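Local coordinates for 5,10-methylenetetrahydrofolate dehydrogenase (Bombyx mori, PDB 5ZF1), which probably catalyses the NADP+-dependent oxidation of 5,10-methylenetetrahydrofolate to 5,10-methenyltetrahydrofolate in one-carbon metabolism, at residues Asp6-Ala11 with Val277-Val282; Thr236-Gly241 with Ala269-Pro274. All blocks are in the same frame, centred on the assembly; numbering follows the deposited sequence.

Overall arrangement
Contact 2 lies within the six-stranded parallel sheet of the Rossmann-type NAD(P)-binding domain, where strand 269-270 sits between strands 3-4 and 236-239. Contact 1 lies just beyond it, pairing the first turns of helix 7-26, which follows strand 3-4, and of helix 277-298, which follows strand 269-270. Their centres are about 11 Å apart. Along the chain the order is 6-11, 236-241, 269-274, 277-282, so both segments of contact 2 fall between those of contact 1. They also touch directly: Val-277 CG2 lies 3.5 Å from Asp-239 O. The start of the chain and its last helix are thus both joined to the cofactor-binding domain.

Contact 1. Residues Asp6-Ala11 with Val277-Val282. With SO4 (sulfate ion), chain F.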
ATOM      1  N   ASP B   6      -9.394  -8.485  25.212  1.00 35.13           N
ATOM      2  CA  ASP B   6      -8.156  -8.716  25.960  1.00 35.51           C
ATOM      3  C   ASP B   6      -7.153  -9.455  25.083  1.00 31.20           C
ATOM      4  O   ASP B   6      -7.244 -10.674  24.908  1.00 30.33           O
ATOM      5  CB  ASP B   6      -8.444  -9.502  27.234  1.00 38.13           C
ATOM      6  CG  ASP B   6      -7.183  -9.814  28.027  1.00 47.76           C
ATOM      7  OD1 ASP B   6      -6.164  -9.104  27.852  1.00 46.26           O
ATOM      8  OD2 ASP B   6      -7.212 -10.775  28.822  1.00 51.98           O
ATOM      9  N   GLY B   7      -6.174  -8.716  24.552  1.00 35.93           N
ATOM     10  CA  GLY B   7      -5.181  -9.320  23.682  1.00 29.02           C
ATOM     11  C   GLY B   7      -4.268 -10.305  24.388  1.00 33.42           C
ATOM     12  O   GLY B   7      -3.714 -11.204  23.750  1.00 29.55           O
ATOM     13  N   LYS B   8      -4.082 -10.147  25.698  1.00 30.96           N
ATOM     14  CA  LYS B   8      -3.226 -11.080  26.425  1.00 32.26           C
ATOM     15  C   LYS B   8      -3.836 -12.470  26.440  1.00 31.75           C
ATOM     16  O   LYS B   8      -3.154 -13.464  26.169  1.00 33.93           O
ATOM     17  CB  LYS B   8      -2.988 -10.587  27.851  1.00 41.27           C
ATOM     18  CG  LYS B   8      -2.000 -11.439  28.627  1.00 46.52           C
ATOM     19  CD  LYS B   8      -1.953 -11.029  30.084  1.00 49.57           C
ATOM     20  CE  LYS B   8      -0.521 -10.864  30.550  1.00 62.12           C
ATOM     21  NZ  LYS B   8       0.138  -9.721  29.862  1.00 65.32           N
ATOM     22  N   ALA B   9      -5.129 -12.559  26.757  1.00 39.09           N
ATOM     23  CA  ALA B   9      -5.791 -13.855  26.785  1.00 32.50           C
ATOM     24  C   ALA B   9      -5.915 -14.440  25.385  1.00 34.38           C
ATOM     25  O   ALA B   9      -5.774 -15.654  25.198  1.00 30.86           O
ATOM     26  CB  ALA B   9      -7.166 -13.725  27.442  1.00 37.50           C
ATOM     27  N   LEU B  10      -6.183 -13.596  24.384  1.00 35.42           N
ATOM     28  CA  LEU B  10      -6.259 -14.098  23.015  1.00 30.80           C
ATOM     29  C   LEU B  10      -4.910 -14.634  22.552  1.00 26.38           C
ATOM     30  O   LEU B  10      -4.844 -15.665  21.867  1.00 30.76           O
ATOM     31  CB  LEU B  10      -6.740 -12.994  22.075  1.00 28.24           C
ATOM     32  CG  LEU B  10      -6.907 -13.404  20.609  1.00 36.41           C
ATOM     33  CD1 LEU B  10      -7.831 -14.603  20.501  1.00 37.83           C
ATOM     34  CD2 LEU B  10      -7.426 -12.244  19.759  1.00 30.02           C
ATOM     35  N   ALA B  11      -3.829 -13.931  22.894  1.00 29.96           N
ATOM     36  CA  ALA B  11      -2.498 -14.380  22.506  1.00 31.50           C
ATOM     37  C   ALA B  11      -2.197 -15.752  23.092  1.00 25.37           C
ATOM     38  O   ALA B  11      -1.614 -16.606  22.421  1.00 26.93           O
ATOM     39  CB  ALA B  11      -1.444 -13.370  22.955  1.00 25.79           C
ATOM     40  N   VAL B 277      -1.925  -5.752  23.221  1.00 27.86           N
ATOM     41  CA  VAL B 277      -1.529  -5.775  21.818  1.00 25.62           C
ATOM     42  C   VAL B 277      -0.082  -6.224  21.678  1.00 30.63           C
ATOM     43  O   VAL B 277       0.292  -6.832  20.667  1.00 33.00           O
ATOM     44  CB  VAL B 277      -1.757  -4.380  21.201  1.00 33.03           C
ATOM     45  CG1 VAL B 277      -1.326  -4.361  19.746  1.00 28.61           C
ATOM     46  CG2 VAL B 277      -3.216  -4.001  21.335  1.00 27.16           C
ATOM     47  N   GLY B 278       0.749  -5.939  22.679  1.00 29.84           N
ATOM     48  CA  GLY B 278       2.112  -6.422  22.720  1.00 29.86           C
ATOM     49  C   GLY B 278       2.195  -7.936  22.663  1.00 33.15           C
ATOM     50  O   GLY B 278       2.849  -8.513  21.789  1.00 27.49           O
ATOM     51  N   PRO B 279       1.539  -8.613  23.610  1.00 30.74           N
ATOM     52  CA  PRO B 279       1.486 -10.084  23.542  1.00 27.08           C
ATOM     53  C   PRO B 279       0.894 -10.614  22.243  1.00 25.72           C
ATOM     54  O   PRO B 279       1.355 -11.644  21.733  1.00 25.70           O
ATOM     55  CB  PRO B 279       0.626 -10.453  24.758  1.00 34.03           C
ATOM     56  CG  PRO B 279       0.830  -9.329  25.714  1.00 34.82           C
ATOM     57  CD  PRO B 279       1.035  -8.093  24.894  1.00 30.79           C
ATOM     58  N   MET B 280      -0.117  -9.935  21.690  1.00 24.63           N
ATOM     59  CA  MET B 280      -0.672 -10.333  20.398  1.00 23.87           C
ATOM     60  C   MET B 280       0.346 -10.159  19.274  1.00 23.83           C
ATOM     61  O   MET B 280       0.429 -10.995  18.366  1.00 23.42           O
ATOM     62  CB  MET B 280      -1.927  -9.510  20.100  1.00 31.36           C
ATOM     63  CG  MET B 280      -3.218 -10.038  20.699  1.00 33.73           C
ATOM     64  SD  MET B 280      -3.662 -11.687  20.152  1.00 32.01           S
ATOM     65  CE  MET B 280      -4.084 -11.365  18.426  1.00 31.99           C
ATOM     66  N   THR B 281       1.097  -9.060  19.291  1.00 23.96           N
ATOM     67  CA  THR B 281       2.156  -8.871  18.303  1.00 22.34           C
ATOM     68  C   THR B 281       3.180 -10.001  18.372  1.00 24.95           C
ATOM     69  O   THR B 281       3.592 -10.551  17.346  1.00 22.28           O
ATOM     70  CB  THR B 281       2.826  -7.511  18.522  1.00 23.28           C
ATOM     71  OG1 THR B 281       1.854  -6.476  18.337  1.00 25.22           O
ATOM     72  CG2 THR B 281       3.990  -7.316  17.560  1.00 24.40           C
ATOM     73  N   VAL B 282       3.588 -10.375  19.583  1.00 23.66           N
ATOM     74  CA  VAL B 282       4.588 -11.428  19.724  1.00 23.35           C
ATOM     75  C   VAL B 282       4.044 -12.759  19.211  1.00 24.58           C
ATOM     76  O   VAL B 282       4.752 -13.507  18.524  1.00 22.90           O
ATOM     77  CB  VAL B 282       5.059 -11.514  21.187  1.00 24.39           C
ATOM     78  CG1 VAL B 282       5.854 -12.768  21.413  1.00 26.26           C
ATOM     79  CG2 VAL B 282       5.928 -10.303  21.516  1.00 27.82           C
TER
HETATM   80  S   SO4 F 402      -0.030  -3.400  25.339  1.00 45.62           S
HETATM   81  O1  SO4 F 402      -0.487  -4.320  26.376  1.00 44.71           O
HETATM   82  O2  SO4 F 402      -1.084  -3.250  24.333  1.00 45.24           O
HETATM   83  O3  SO4 F 402       0.253  -2.095  25.922  1.00 53.55           O
HETATM   84  O4  SO4 F 402       1.196  -3.941  24.759  1.00 49.58           O
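Met-280 lies across Gly-7, Leu-10 and Ala-11 where two helices pack nearly parallel, the start of helix 7-26 against the start of helix 277-298. Within these segments the axes approach to 7.5 Å, their directions 25° apart. The second helix begins in the PGGVGPMT sequence, a signature of the methylenetetrahydrofolate dehydrogenase family. Met-280 takes the largest share of the contact. Its CG is anti to the carbonyl carbon (chi1 -85°), and the chain then bends twice, folding the thioether against the other helix. CG rests on the backbone of Gly-7, 3.3 Å from Gly-7 O, where even a CB on residue Gly-7 would be tight against it. SD passes over the first turn, 3.5 Å from Ala-11 N, whose N-H is already bonded to Gly-7 O. Farther out the side chains of Leu-10 and Met-280 cross obliquely, with Met-280 SD 3.7 Å from Leu-10 CG and Met-280 CE against Leu-10 CD2. Ala-144 and Met-148 of helix 140-151 also touch Met-280. An alanine in its place would probably open a gap beside Leu-10 and let that leucine turn more freely. Ala-11 CB points across to the start of helix 277-298, 3.5 Å from Pro-279 O and 4.0 Å from Pro-279 CB. At the two helix starts the N-H groups find different acceptors: Asp-6 is the N-cap of helix 7-26, its OD1 taking the N-H of Lys-8, while a sulfate, probably from the crystallisation liquor, accepts from the N atoms of Gly-276, Val-277 and Gly-278 at the other. One turn in, Val-277 O is gripped from opposite faces of its plane by Thr-281 N and Thr-281 OG1.

Contact 2. Residues Thr236-Gly241 with Ala269-Pro274; sequences TIIDVG and AITPVP
Thr-236 pairs with Ala-269 and Ile-237 with Ile-270 as neighbouring parallel strands, their end-to-end directions only 7° apart, in the sheet of a Rossmann-type domain. The bonds are those of parallel pairing around one residue: Ile-237 N gives its hydrogen to Ala-269 O at 3.0 Å, and Ile-237 O takes that of Thr-271 N at 3.1 Å, nearly along the C=O axis. Two longer CA-H...O contacts accompany them, from Thr-236 CA to Ala-269 O and from Ile-270 CA to Ile-237 O. On one face Thr-236 OG1 lies alongside Ala-269 CB, and Leu-5 touches both residues. On the other, Ile-270 CG1, anti to its backbone N, lies 4.1 Å from Ile-237 CB, while the end of Ile-237 leads away from the neighbouring strand. Val-263 of helix 260-263 touches both. Past the end of strand 269-270, Thr-271 carries the pairing one step further. With chi1 at 37° its OG1 sits between backbone N and carbonyl carbon, where it meets the next N-H that strand 236-239 turns to this side: Asp-239 N to Thr-271 OG1 is 3.0 Å and almost straight. The same rotation sets Thr-271 CG2 4.0 Å from Ile-238 CG2, the two side chains crossing at about a right angle, and Met-148 of helix 140-151 touches the threonine. Asp-239 closes its strand with an Asx turn, OD1 accepting from Gly-241 N, while OD2 accepts from Asp-257 N. The threonine hydroxyl therefore stands in for a backbone carbonyl: it satisfies a strand N-H just past the end of strand 269-270, and its methyl packs against Ile-238 CG2.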
ATOM      1  N   THR B 236     -16.551  -0.544  17.936  1.00 16.08           N
ATOM      2  CA  THR B 236     -15.417  -1.294  18.431  1.00 16.04           C
ATOM      3  C   THR B 236     -14.214  -0.369  18.426  1.00 21.39           C
ATOM      4  O   THR B 236     -13.923   0.250  17.400  1.00 19.01           O
ATOM      5  CB  THR B 236     -15.153  -2.509  17.543  1.00 20.77           C
ATOM      6  OG1 THR B 236     -16.296  -3.379  17.583  1.00 19.55           O
ATOM      7  CG2 THR B 236     -13.921  -3.252  17.983  1.00 20.79           C
ATOM      8  N   ILE B 237     -13.535  -0.284  19.560  1.00 22.03           N
ATOM      9  CA  ILE B 237     -12.392   0.603  19.760  1.00 20.19           C
ATOM     10  C   ILE B 237     -11.181  -0.252  20.091  1.00 23.19           C
ATOM     11  O   ILE B 237     -11.167  -0.951  21.110  1.00 24.57           O
ATOM     12  CB  ILE B 237     -12.658   1.622  20.878  1.00 21.92           C
ATOM     13  CG1 ILE B 237     -14.019   2.302  20.693  1.00 24.71           C
ATOM     14  CG2 ILE B 237     -11.473   2.616  21.008  1.00 24.93           C
ATOM     15  CD1 ILE B 237     -14.086   3.271  19.550  1.00 25.07           C
ATOM     16  N   ILE B 238     -10.151  -0.182  19.250  1.00 21.35           N
ATOM     17  CA  ILE B 238      -8.895  -0.883  19.500  1.00 20.43           C
ATOM     18  C   ILE B 238      -7.780   0.147  19.599  1.00 21.44           C
ATOM     19  O   ILE B 238      -7.510   0.873  18.631  1.00 20.13           O
ATOM     20  CB  ILE B 238      -8.582  -1.911  18.411  1.00 24.09           C
ATOM     21  CG1 ILE B 238      -9.636  -3.025  18.456  1.00 26.61           C
ATOM     22  CG2 ILE B 238      -7.159  -2.470  18.601  1.00 25.44           C
ATOM     23  CD1 ILE B 238      -9.620  -3.945  17.261  1.00 30.29           C
ATOM     24  N   ASP B 239      -7.142   0.208  20.772  1.00 20.41           N
ATOM     25  CA  ASP B 239      -5.967   1.035  21.015  1.00 24.04           C
ATOM     26  C   ASP B 239      -4.713   0.191  20.802  1.00 23.14           C
ATOM     27  O   ASP B 239      -4.443  -0.738  21.567  1.00 21.34           O
ATOM     28  CB  ASP B 239      -6.035   1.626  22.426  1.00 22.53           C
ATOM     29  CG  ASP B 239      -4.988   2.691  22.672  1.00 32.95           C
ATOM     30  OD1 ASP B 239      -4.113   2.884  21.808  1.00 26.35           O
ATOM     31  OD2 ASP B 239      -5.054   3.350  23.739  1.00 33.65           O
ATOM     32  N   VAL B 240      -3.933   0.524  19.765  1.00 22.13           N
ATOM     33  CA  VAL B 240      -2.765  -0.290  19.429  1.00 19.63           C
ATOM     34  C   VAL B 240      -1.673  -0.132  20.487  1.00 32.64           C
ATOM     35  O   VAL B 240      -0.856  -1.040  20.688  1.00 33.18           O
ATOM     36  CB  VAL B 240      -2.265   0.062  18.011  1.00 21.58           C
ATOM     37  CG1 VAL B 240      -1.055  -0.764  17.645  1.00 26.89           C
ATOM     38  CG2 VAL B 240      -3.378  -0.177  16.998  1.00 30.19           C
ATOM     39  N   GLY B 241      -1.665   0.987  21.207  1.00 28.27           N
ATOM     40  CA  GLY B 241      -0.699   1.193  22.268  1.00 34.99           C
ATOM     41  C   GLY B 241       0.620   1.779  21.820  1.00 36.32           C
ATOM     42  O   GLY B 241       1.628   1.599  22.514  1.00 39.17           O
ATOM     43  N   ALA B 269     -17.278  -2.826  22.091  1.00 22.50           N
ATOM     44  CA  ALA B 269     -16.134  -3.666  22.410  1.00 23.58           C
ATOM     45  C   ALA B 269     -14.927  -2.749  22.482  1.00 25.75           C
ATOM     46  O   ALA B 269     -14.871  -1.773  21.736  1.00 23.80           O
ATOM     47  CB  ALA B 269     -15.922  -4.759  21.359  1.00 27.68           C
ATOM     48  N   ILE B 270     -13.992  -3.033  23.391  1.00 22.80           N
ATOM     49  CA  ILE B 270     -12.877  -2.118  23.617  1.00 20.33           C
ATOM     50  C   ILE B 270     -11.664  -2.886  24.126  1.00 27.37           C
ATOM     51  O   ILE B 270     -11.784  -3.870  24.859  1.00 28.38           O
ATOM     52  CB  ILE B 270     -13.282  -1.000  24.609  1.00 26.73           C
ATOM     53  CG1 ILE B 270     -12.237   0.115  24.646  1.00 29.45           C
ATOM     54  CG2 ILE B 270     -13.518  -1.585  26.009  1.00 28.42           C
ATOM     55  CD1 ILE B 270     -12.663   1.303  25.530  1.00 30.99           C
ATOM     56  N   THR B 271     -10.480  -2.424  23.740  1.00 24.45           N
ATOM     57  CA  THR B 271      -9.273  -2.913  24.383  1.00 28.12           C
ATOM     58  C   THR B 271      -9.233  -2.454  25.840  1.00 34.73           C
ATOM     59  O   THR B 271      -9.599  -1.315  26.144  1.00 30.42           O
ATOM     60  CB  THR B 271      -8.027  -2.414  23.649  1.00 33.30           C
ATOM     61  OG1 THR B 271      -8.256  -1.075  23.194  1.00 24.98           O
ATOM     62  CG2 THR B 271      -7.755  -3.314  22.450  1.00 23.56           C
ATOM     63  N   PRO B 272      -8.809  -3.317  26.756  1.00 34.42           N
ATOM     64  CA  PRO B 272      -8.603  -2.908  28.151  1.00 38.74           C
ATOM     65  C   PRO B 272      -7.312  -2.111  28.280  1.00 36.97           C
ATOM     66  O   PRO B 272      -6.627  -1.827  27.300  1.00 34.08           O
ATOM     67  CB  PRO B 272      -8.505  -4.241  28.889  1.00 33.60           C
ATOM     68  CG  PRO B 272      -7.851  -5.148  27.867  1.00 35.23           C
ATOM     69  CD  PRO B 272      -8.447  -4.725  26.530  1.00 30.38           C
ATOM     70  N   VAL B 273      -6.982  -1.751  29.518  1.00 38.79           N
ATOM     71  CA  VAL B 273      -5.750  -1.022  29.814  1.00 43.66           C
ATOM     72  C   VAL B 273      -4.935  -1.834  30.814  1.00 50.01           C
ATOM     73  O   VAL B 273      -5.319  -1.921  31.988  1.00 51.07           O
ATOM     74  CB  VAL B 273      -6.049   0.389  30.349  1.00 41.26           C
ATOM     75  CG1 VAL B 273      -4.762   1.200  30.460  1.00 41.73           C
ATOM     76  CG2 VAL B 273      -7.043   1.099  29.457  1.00 42.31           C
ATOM     77  N   PRO B 274      -3.812  -2.453  30.409  1.00 53.92           N
ATOM     78  CA  PRO B 274      -3.238  -2.427  29.061  1.00 44.48           C
ATOM     79  C   PRO B 274      -4.008  -3.315  28.101  1.00 42.40           C
ATOM     80  O   PRO B 274      -4.754  -4.194  28.544  1.00 38.11           O
ATOM     81  CB  PRO B 274      -1.822  -2.959  29.275  1.00 46.84           C
ATOM     82  CG  PRO B 274      -1.977  -3.918  30.406  1.00 43.99           C
ATOM     83  CD  PRO B 274      -3.044  -3.332  31.309  1.00 48.57           C
TER